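Local atomic coordinates of collagen adhesin (Enterococcus faecalis, PDB entry 2OKM), a protein that probably binds collagen at the enterococcal cell surface, the chain here being the collagen-binding subdomain of a wall-attached adhesin. Residues Y4-V10 with W22-L28; D32-S38 with D125-N131. All blocks are in the same frame, centred on the assembly; numbering follows the deposited sequence.

Interaction 1 (Y4-V10 with W22-L28). With SO4 (sulfate ion), chain B.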
loop_
_atom_site.group_PDB
_atom_site.type_symbol
_atom_site.label_atom_id
_atom_site.label_comp_id
_atom_site.label_asym_id
_atom_site.label_seq_id
_atom_site.Cartn_x
_atom_site.Cartn_y
_atom_site.Cartn_z
ATOM N N TYR A 4 -8.732 -10.114 8.858
ATOM C CA TYR A 4 -7.909 -8.913 8.743
ATOM C C TYR A 4 -8.765 -7.685 8.469
ATOM O O TYR A 4 -9.908 -7.798 8.033
ATOM C CB TYR A 4 -6.925 -9.053 7.575
ATOM C CG TYR A 4 -5.878 -10.130 7.724
ATOM C CD1 TYR A 4 -4.777 -9.949 8.559
ATOM C CD2 TYR A 4 -5.979 -11.328 7.016
ATOM C CE1 TYR A 4 -3.800 -10.933 8.687
ATOM C CE2 TYR A 4 -5.006 -12.321 7.135
ATOM C CZ TYR A 4 -3.921 -12.115 7.971
ATOM O OH TYR A 4 -2.954 -13.087 8.091
ATOM N N PRO A 5 -8.233 -6.487 8.749
ATOM C CA PRO A 5 -9.059 -5.315 8.456
ATOM C C PRO A 5 -9.070 -5.207 6.934
ATOM O O PRO A 5 -8.271 -5.872 6.267
ATOM C CB PRO A 5 -8.288 -4.169 9.108
ATOM C CG PRO A 5 -6.869 -4.645 9.086
ATOM C CD PRO A 5 -6.987 -6.110 9.436
ATOM N N PHE A 6 -9.966 -4.399 6.380
ATOM C CA PHE A 6 -10.002 -4.247 4.933
ATOM C C PHE A 6 -8.659 -3.692 4.479
ATOM O O PHE A 6 -8.174 -4.018 3.398
ATOM C CB PHE A 6 -11.102 -3.286 4.500
ATOM C CG PHE A 6 -11.176 -3.106 3.015
ATOM C CD1 PHE A 6 -11.765 -4.077 2.215
ATOM C CD2 PHE A 6 -10.593 -1.999 2.410
ATOM C CE1 PHE A 6 -11.772 -3.949 0.827
ATOM C CE2 PHE A 6 -10.593 -1.862 1.023
ATOM C CZ PHE A 6 -11.183 -2.839 0.232
ATOM N N PHE A 7 -8.072 -2.835 5.306
ATOM C CA PHE A 7 -6.781 -2.259 4.975
ATOM C C PHE A 7 -5.916 -1.959 6.180
ATOM O O PHE A 7 -6.389 -1.481 7.210
ATOM C CB PHE A 7 -6.942 -0.963 4.171
ATOM C CG PHE A 7 -5.629 -0.293 3.849
ATOM C CD1 PHE A 7 -5.103 0.686 4.686
ATOM C CD2 PHE A 7 -4.890 -0.697 2.744
ATOM C CE1 PHE A 7 -3.851 1.251 4.427
ATOM C CE2 PHE A 7 -3.641 -0.142 2.476
ATOM C CZ PHE A 7 -3.121 0.834 3.320
ATOM N N TYR A 8 -4.634 -2.265 6.043
ATOM C CA TYR A 8 -3.681 -1.954 7.082
ATOM C C TYR A 8 -2.307 -1.825 6.469
ATOM O O TYR A 8 -2.025 -2.366 5.392
ATOM C CB TYR A 8 -3.690 -2.985 8.222
ATOM C CG TYR A 8 -3.077 -4.329 7.929
ATOM C CD1 TYR A 8 -3.823 -5.345 7.338
ATOM C CD2 TYR A 8 -1.761 -4.608 8.304
ATOM C CE1 TYR A 8 -3.278 -6.608 7.135
ATOM C CE2 TYR A 8 -1.209 -5.866 8.105
ATOM C CZ TYR A 8 -1.974 -6.860 7.524
ATOM O OH TYR A 8 -1.435 -8.110 7.346
ATOM N N LYS A 9 -1.454 -1.095 7.168
ATOM C CA LYS A 9 -0.117 -0.846 6.696
ATOM C C LYS A 9 0.913 -1.066 7.793
ATOM O O LYS A 9 0.724 -0.628 8.933
ATOM C CB LYS A 9 -0.070 0.588 6.205
ATOM C CG LYS A 9 1.265 1.054 5.797
ATOM C CD LYS A 9 1.126 2.481 5.408
ATOM C CE LYS A 9 2.441 3.090 5.530
ATOM N NZ LYS A 9 3.381 2.461 4.580
ATOM N N VAL A 10 1.990 -1.763 7.442
ATOM C CA VAL A 10 3.080 -2.025 8.375
ATOM C C VAL A 10 4.400 -1.966 7.627
ATOM O O VAL A 10 4.436 -1.923 6.399
ATOM C CB VAL A 10 2.969 -3.422 9.031
ATOM C CG1 VAL A 10 1.778 -3.462 9.962
ATOM C CG2 VAL A 10 2.846 -4.499 7.953
ATOM N N TRP A 22 8.075 -1.263 3.361
ATOM C CA TRP A 22 6.688 -0.950 3.681
ATOM C C TRP A 22 5.729 -1.914 2.999
ATOM O O TRP A 22 6.045 -2.489 1.953
ATOM C CB TRP A 22 6.352 0.490 3.262
ATOM C CG TRP A 22 6.983 1.551 4.130
ATOM C CD1 TRP A 22 8.033 2.365 3.803
ATOM C CD2 TRP A 22 6.607 1.901 5.469
ATOM N NE1 TRP A 22 8.331 3.199 4.855
ATOM C CE2 TRP A 22 7.468 2.938 5.891
ATOM C CE3 TRP A 22 5.617 1.443 6.353
ATOM C CZ2 TRP A 22 7.383 3.520 7.164
ATOM C CZ3 TRP A 22 5.528 2.023 7.622
ATOM C CH2 TRP A 22 6.406 3.055 8.010
ATOM N N PHE A 23 4.563 -2.098 3.611
ATOM C CA PHE A 23 3.554 -3.000 3.071
ATOM C C PHE A 23 2.159 -2.398 3.161
ATOM O O PHE A 23 1.732 -1.959 4.233
ATOM C CB PHE A 23 3.537 -4.323 3.850
ATOM C CG PHE A 23 4.869 -5.023 3.922
ATOM C CD1 PHE A 23 5.862 -4.579 4.788
ATOM C CD2 PHE A 23 5.118 -6.148 3.141
ATOM C CE1 PHE A 23 7.087 -5.245 4.877
ATOM C CE2 PHE A 23 6.340 -6.824 3.222
ATOM C CZ PHE A 23 7.323 -6.370 4.093
ATOM N N LEU A 24 1.454 -2.377 2.034
ATOM C CA LEU A 24 0.081 -1.893 2.001
ATOM C C LEU A 24 -0.730 -3.168 1.795
ATOM O O LEU A 24 -0.653 -3.796 0.743
ATOM C CB LEU A 24 -0.128 -0.924 0.834
ATOM C CG LEU A 24 0.849 0.255 0.776
ATOM C CD1 LEU A 24 0.484 1.123 -0.413
ATOM C CD2 LEU A 24 0.800 1.074 2.065
ATOM N N ASN A 25 -1.492 -3.554 2.814
ATOM C CA ASN A 25 -2.281 -4.783 2.768
ATOM C C ASN A 25 -3.732 -4.482 2.464
ATOM O O ASN A 25 -4.487 -4.041 3.327
ATOM C CB ASN A 25 -2.135 -5.498 4.101
ATOM C CG ASN A 25 -0.701 -5.894 4.371
ATOM O OD1 ASN A 25 -0.200 -6.863 3.804
ATOM N ND2 ASN A 25 -0.024 -5.128 5.218
ATOM N N VAL A 26 -4.113 -4.746 1.221
ATOM C CA VAL A 26 -5.449 -4.439 0.748
ATOM C C VAL A 26 -6.399 -5.610 0.526
ATOM O O VAL A 26 -6.122 -6.512 -0.267
ATOM C CB VAL A 26 -5.348 -3.646 -0.578
ATOM C CG1 VAL A 26 -6.722 -3.143 -1.003
ATOM C CG2 VAL A 26 -4.359 -2.496 -0.416
ATOM N N ASN A 27 -7.525 -5.577 1.235
ATOM C CA ASN A 27 -8.573 -6.582 1.099
ATOM C C ASN A 27 -8.065 -8.024 1.200
ATOM O O ASN A 27 -8.384 -8.861 0.358
ATOM C CB ASN A 27 -9.277 -6.345 -0.246
ATOM C CG ASN A 27 -10.588 -7.089 -0.370
ATOM O OD1 ASN A 27 -11.247 -7.389 0.626
ATOM N ND2 ASN A 27 -10.987 -7.368 -1.606
ATOM N N LEU A 28 -7.288 -8.318 2.241
ATOM C CA LEU A 28 -6.745 -9.662 2.414
ATOM C C LEU A 28 -7.826 -10.737 2.532
ATOM O O LEU A 28 -7.595 -11.894 2.177
ATOM C CB LEU A 28 -5.808 -9.714 3.629
ATOM C CG LEU A 28 -4.347 -9.308 3.378
ATOM C CD1 LEU A 28 -4.276 -7.946 2.724
ATOM C CD2 LEU A 28 -3.582 -9.320 4.694
HETATM S S SO4 B . -12.021 -3.238 9.523
HETATM O O1 SO4 B . -11.661 -4.517 10.165
HETATM O O2 SO4 B . -13.403 -2.865 9.875
HETATM O O3 SO4 B . -11.092 -2.190 9.984
HETATM O O4 SO4 B . -11.913 -3.373 8.062
#
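The antiparallel beta hairpin of the collagen-binding domain, in which strand 7-12 pairs with strand 19-26, itself paired on its other side with strand 101-110, matches Tyr8 with Asn25 and Val10 with Phe23 as hydrogen-bonded pairs, and Phe7 with Val26 and Lys9 with Leu24 as non-hydrogen-bonded ones. The two strand axes run 169° apart in direction. Beyond the last regular pair the ladder gains one more rung, a short bond of 2.7 Å from Asn27 N to Phe6 O, and Phe6 N donates a hydrogen bond to O4 of a sulfate ion that probably came from the crystallisation liquor.

The hairpin illustrates how two faces of one ribbon can have different surroundings. The face of Phe7, Lys9, Leu24 and Val26 meets the opposing sheet, Phe7 touching Ile39 and Val26 touching Ile37. Here the Phe7 ring presents its edge to Val26, with CD2 of Phe7 3.7 Å from CG2 of Val26. Lys9 runs alongside Leu24, its CD 3.6 Å from Leu24 CD2. A bend at the last torsion (chi4 63°) then turns its ammonium group beside the indole of Trp22. Tyr106 hydroxyl on strand 101-110 hydrogen-bonds Lys9 NZ, which gives this buried charge a polar partner, while Trp22 NE1 is satisfied by Gln47.

On the side of Tyr8 and Asn25, Leu28 from the loop touches two tyrosines: its CD2 sits over the centre of the Tyr4 ring, 3.9 Å from the centroid in a CH-pi contact, and also meets the edge of the Tyr8 ring. Asn25 spreads over one face of Tyr8, amide and ring planes 19° apart. Its CB lies 3.6 Å from the Tyr8 ring centroid, and its amide nitrogen ND2, offset toward the rim, approaches Tyr8 CE2 to 3.2 Å while also donating a weak hydrogen bond to Tyr8 O.

Interaction 2 (D32-S38 with D125-N131)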
loop_
_atom_site.group_PDB
_atom_site.type_symbol
_atom_site.label_atom_id
_atom_site.label_comp_id
_atom_site.label_asym_id
_atom_site.label_seq_id
_atom_site.Cartn_x
_atom_site.Cartn_y
_atom_site.Cartn_z
ATOM N N ASP A 32 -15.972 -8.333 -1.573
ATOM C CA ASP A 32 -16.392 -7.689 -2.806
ATOM C C ASP A 32 -16.287 -6.192 -2.514
ATOM O O ASP A 32 -16.253 -5.791 -1.350
ATOM C CB ASP A 32 -17.848 -8.056 -3.125
ATOM C CG ASP A 32 -18.251 -7.691 -4.542
ATOM O OD1 ASP A 32 -19.428 -7.921 -4.900
ATOM O OD2 ASP A 32 -17.399 -7.186 -5.302
ATOM N N VAL A 33 -16.202 -5.373 -3.560
ATOM C CA VAL A 33 -16.145 -3.920 -3.403
ATOM C C VAL A 33 -17.092 -3.324 -4.439
ATOM O O VAL A 33 -17.292 -3.913 -5.502
ATOM C CB VAL A 33 -14.718 -3.357 -3.628
ATOM C CG1 VAL A 33 -13.786 -3.837 -2.521
ATOM C CG2 VAL A 33 -14.194 -3.779 -4.992
ATOM N N THR A 34 -17.676 -2.167 -4.131
ATOM C CA THR A 34 -18.620 -1.520 -5.042
ATOM C C THR A 34 -18.063 -0.300 -5.766
ATOM O O THR A 34 -18.735 0.285 -6.618
ATOM C CB THR A 34 -19.902 -1.095 -4.300
ATOM O OG1 THR A 34 -19.565 -0.192 -3.241
ATOM C CG2 THR A 34 -20.608 -2.310 -3.721
ATOM N N GLU A 35 -16.840 0.090 -5.423
ATOM C CA GLU A 35 -16.197 1.229 -6.059
ATOM C C GLU A 35 -14.692 1.036 -6.003
ATOM O O GLU A 35 -14.205 0.062 -5.420
ATOM C CB GLU A 35 -16.565 2.533 -5.346
ATOM C CG GLU A 35 -16.243 2.545 -3.861
ATOM C CD GLU A 35 -16.434 3.913 -3.228
ATOM O OE1 GLU A 35 -17.389 4.623 -3.615
ATOM O OE2 GLU A 35 -15.639 4.274 -2.336
ATOM N N ASP A 36 -13.959 1.954 -6.622
ATOM C CA ASP A 36 -12.503 1.878 -6.617
ATOM C C ASP A 36 -12.032 2.015 -5.177
ATOM O O ASP A 36 -12.777 2.472 -4.310
ATOM C CB ASP A 36 -11.872 3.032 -7.406
ATOM C CG ASP A 36 -12.220 3.018 -8.879
ATOM O OD1 ASP A 36 -12.677 1.982 -9.400
ATOM O OD2 ASP A 36 -12.005 4.064 -9.524
ATOM N N ILE A 37 -10.790 1.615 -4.936
ATOM C CA ILE A 37 -10.175 1.741 -3.621
ATOM C C ILE A 37 -9.130 2.820 -3.857
ATOM O O ILE A 37 -8.283 2.672 -4.735
ATOM C CB ILE A 37 -9.450 0.453 -3.196
ATOM C CG1 ILE A 37 -10.438 -0.712 -3.144
ATOM C CG2 ILE A 37 -8.789 0.663 -1.834
ATOM C CD1 ILE A 37 -9.769 -2.068 -3.003
ATOM N N SER A 38 -9.186 3.902 -3.086
ATOM C CA SER A 38 -8.242 4.999 -3.274
ATOM C C SER A 38 -7.446 5.299 -2.019
ATOM O O SER A 38 -8.015 5.597 -0.974
ATOM C CB SER A 38 -8.989 6.260 -3.716
ATOM O OG SER A 38 -9.717 6.024 -4.908
ATOM N N ASP A 125 -4.686 7.850 3.954
ATOM C CA ASP A 125 -6.106 8.174 3.985
ATOM C C ASP A 125 -6.648 7.260 2.898
ATOM O O ASP A 125 -6.244 7.359 1.746
ATOM C CB ASP A 125 -6.345 9.630 3.606
ATOM C CG ASP A 125 -7.823 9.984 3.546
ATOM O OD1 ASP A 125 -8.187 10.846 2.711
ATOM O OD2 ASP A 125 -8.619 9.428 4.340
ATOM N N ILE A 126 -7.535 6.346 3.263
ATOM C CA ILE A 126 -8.075 5.431 2.267
ATOM C C ILE A 126 -9.589 5.514 2.192
ATOM O O ILE A 126 -10.267 5.619 3.209
ATOM C CB ILE A 126 -7.657 3.967 2.556
ATOM C CG1 ILE A 126 -8.148 3.055 1.429
ATOM C CG2 ILE A 126 -8.214 3.512 3.897
ATOM C CD1 ILE A 126 -7.715 1.608 1.589
ATOM N N ASN A 127 -10.103 5.490 0.965
ATOM C CA ASN A 127 -11.537 5.537 0.699
ATOM C C ASN A 127 -11.926 4.252 -0.020
ATOM O O ASN A 127 -11.257 3.843 -0.967
ATOM C CB ASN A 127 -11.873 6.735 -0.197
ATOM C CG ASN A 127 -11.862 8.052 0.556
ATOM O OD1 ASN A 127 -12.728 8.305 1.399
ATOM N ND2 ASN A 127 -10.877 8.897 0.262
ATOM N N TYR A 128 -12.995 3.610 0.440
ATOM C CA TYR A 128 -13.469 2.380 -0.186
ATOM C C TYR A 128 -14.920 2.120 0.209
ATOM O O TYR A 128 -15.443 2.758 1.120
ATOM C CB TYR A 128 -12.580 1.196 0.219
ATOM C CG TYR A 128 -12.615 0.833 1.690
ATOM C CD1 TYR A 128 -13.564 -0.059 2.189
ATOM C CD2 TYR A 128 -11.678 1.361 2.578
ATOM C CE1 TYR A 128 -13.572 -0.420 3.538
ATOM C CE2 TYR A 128 -11.680 1.009 3.926
ATOM C CZ TYR A 128 -12.627 0.117 4.398
ATOM O OH TYR A 128 -12.618 -0.244 5.726
ATOM N N GLN A 129 -15.574 1.193 -0.485
ATOM C CA GLN A 129 -16.962 0.870 -0.176
ATOM C C GLN A 129 -17.245 -0.604 -0.426
ATOM O O GLN A 129 -16.943 -1.132 -1.497
ATOM C CB GLN A 129 -17.913 1.734 -1.013
ATOM C CG GLN A 129 -19.385 1.559 -0.648
ATOM C CD GLN A 129 -20.289 2.586 -1.308
ATOM O OE1 GLN A 129 -21.501 2.586 -1.093
ATOM N NE2 GLN A 129 -19.705 3.467 -2.112
ATOM N N LEU A 130 -17.828 -1.260 0.571
ATOM C CA LEU A 130 -18.156 -2.676 0.473
ATOM C C LEU A 130 -19.630 -2.877 0.144
ATOM O O LEU A 130 -20.411 -1.925 0.132
ATOM C CB LEU A 130 -17.831 -3.384 1.789
ATOM C CG LEU A 130 -16.409 -3.196 2.326
ATOM C CD1 LEU A 130 -16.235 -4.028 3.588
ATOM C CD2 LEU A 130 -15.395 -3.608 1.271
ATOM N N ASN A 131 -20.001 -4.126 -0.119
ATOM C CA ASN A 131 -21.378 -4.475 -0.446
ATOM C C ASN A 131 -22.352 -4.166 0.682
ATOM O O ASN A 131 -22.046 -4.367 1.860
ATOM C CB ASN A 131 -21.473 -5.962 -0.798
ATOM C CG ASN A 131 -21.427 -6.214 -2.289
ATOM O OD1 ASN A 131 -21.298 -7.354 -2.732
ATOM N ND2 ASN A 131 -21.548 -5.149 -3.074
HETATM O O HOH W 1 -22.313 -0.737 -1.462
HETATM O O HOH W 2 -13.838 0.354 -2.749
HETATM O O HOH W 3 -8.119 8.672 -0.482
#
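Backbone hydrogen bonds between Ser38 and Asn127 form the one regular rung where strands 37-43 and 119-128 meet at this end of the five-stranded sheet. Ser38 N donates to Asn127 O at 3.0 Å, and Asn127 N returns the bond to Ser38 O. Further out, the chains keep company without regular pairing: Thr34 N gives Gln129 O a nearly straight bond of 2.9 Å.

Water bonds supplement the direct ones. One molecule donates to Glu35 O and accepts from Gln129 N, 3.0 Å away, and thus bridges the two backbones between the Thr34 and Ser38 bonds. Another links Ser38 O with Asn127 ND2, so that Ser38 O accepts from both this water and Asn127 N; the amide oxygen OD1 of Asn127 pairs with Asn137.

Among polar side chains, Glu35 crosses Gln129 at about a right angle. With chi1 at 56°, CG lies between the backbone N and the carbonyl carbon of Glu35 and packs 3.4 Å from Gln129 CB; the extended chain beyond then carries OE1 to Gln129 NE2, which donates a weak bond with the carboxylate and amide planes 78° apart. Asp32 OD2 makes a salt bridge with Arg98.

Apolar contacts gather on the inner side. Ile37 and Ile126 point the same way side by side, CG2 of the first 3.7 Å from CD1 of the second, while Leu130 CD2 packs on Val33 CG1, the Asp32 carbonyl oxygen lying nearby.

The join thus mixes three direct backbone bonds, water bridges and an apolar side, and its irregular part relies on a water in place of a direct backbone bond between Glu35 and Gln129.

Overall arrangement
Interactions 1 and 2 follow one another along the chain: the hairpin closes before 32-38 begins, and strand 37-43 comes directly after strand 19-26, while its partner strand 119-128 arrives much later. Their centres are about 13 Å apart, and they belong to different sheets of the same collagen-binding domain. The sheets face each other, and Phe6 and Phe7 join the two contacts. The Phe6 ring stacks on Tyr128 and also packs against Ile37 and Leu130, whereas Phe7 CG lies 3.6 Å from Ile126 CD1. A local hairpin and a long-range strand pairing thus meet in a shared apolar layer, which ties the N-terminal segment to the opposing sheet.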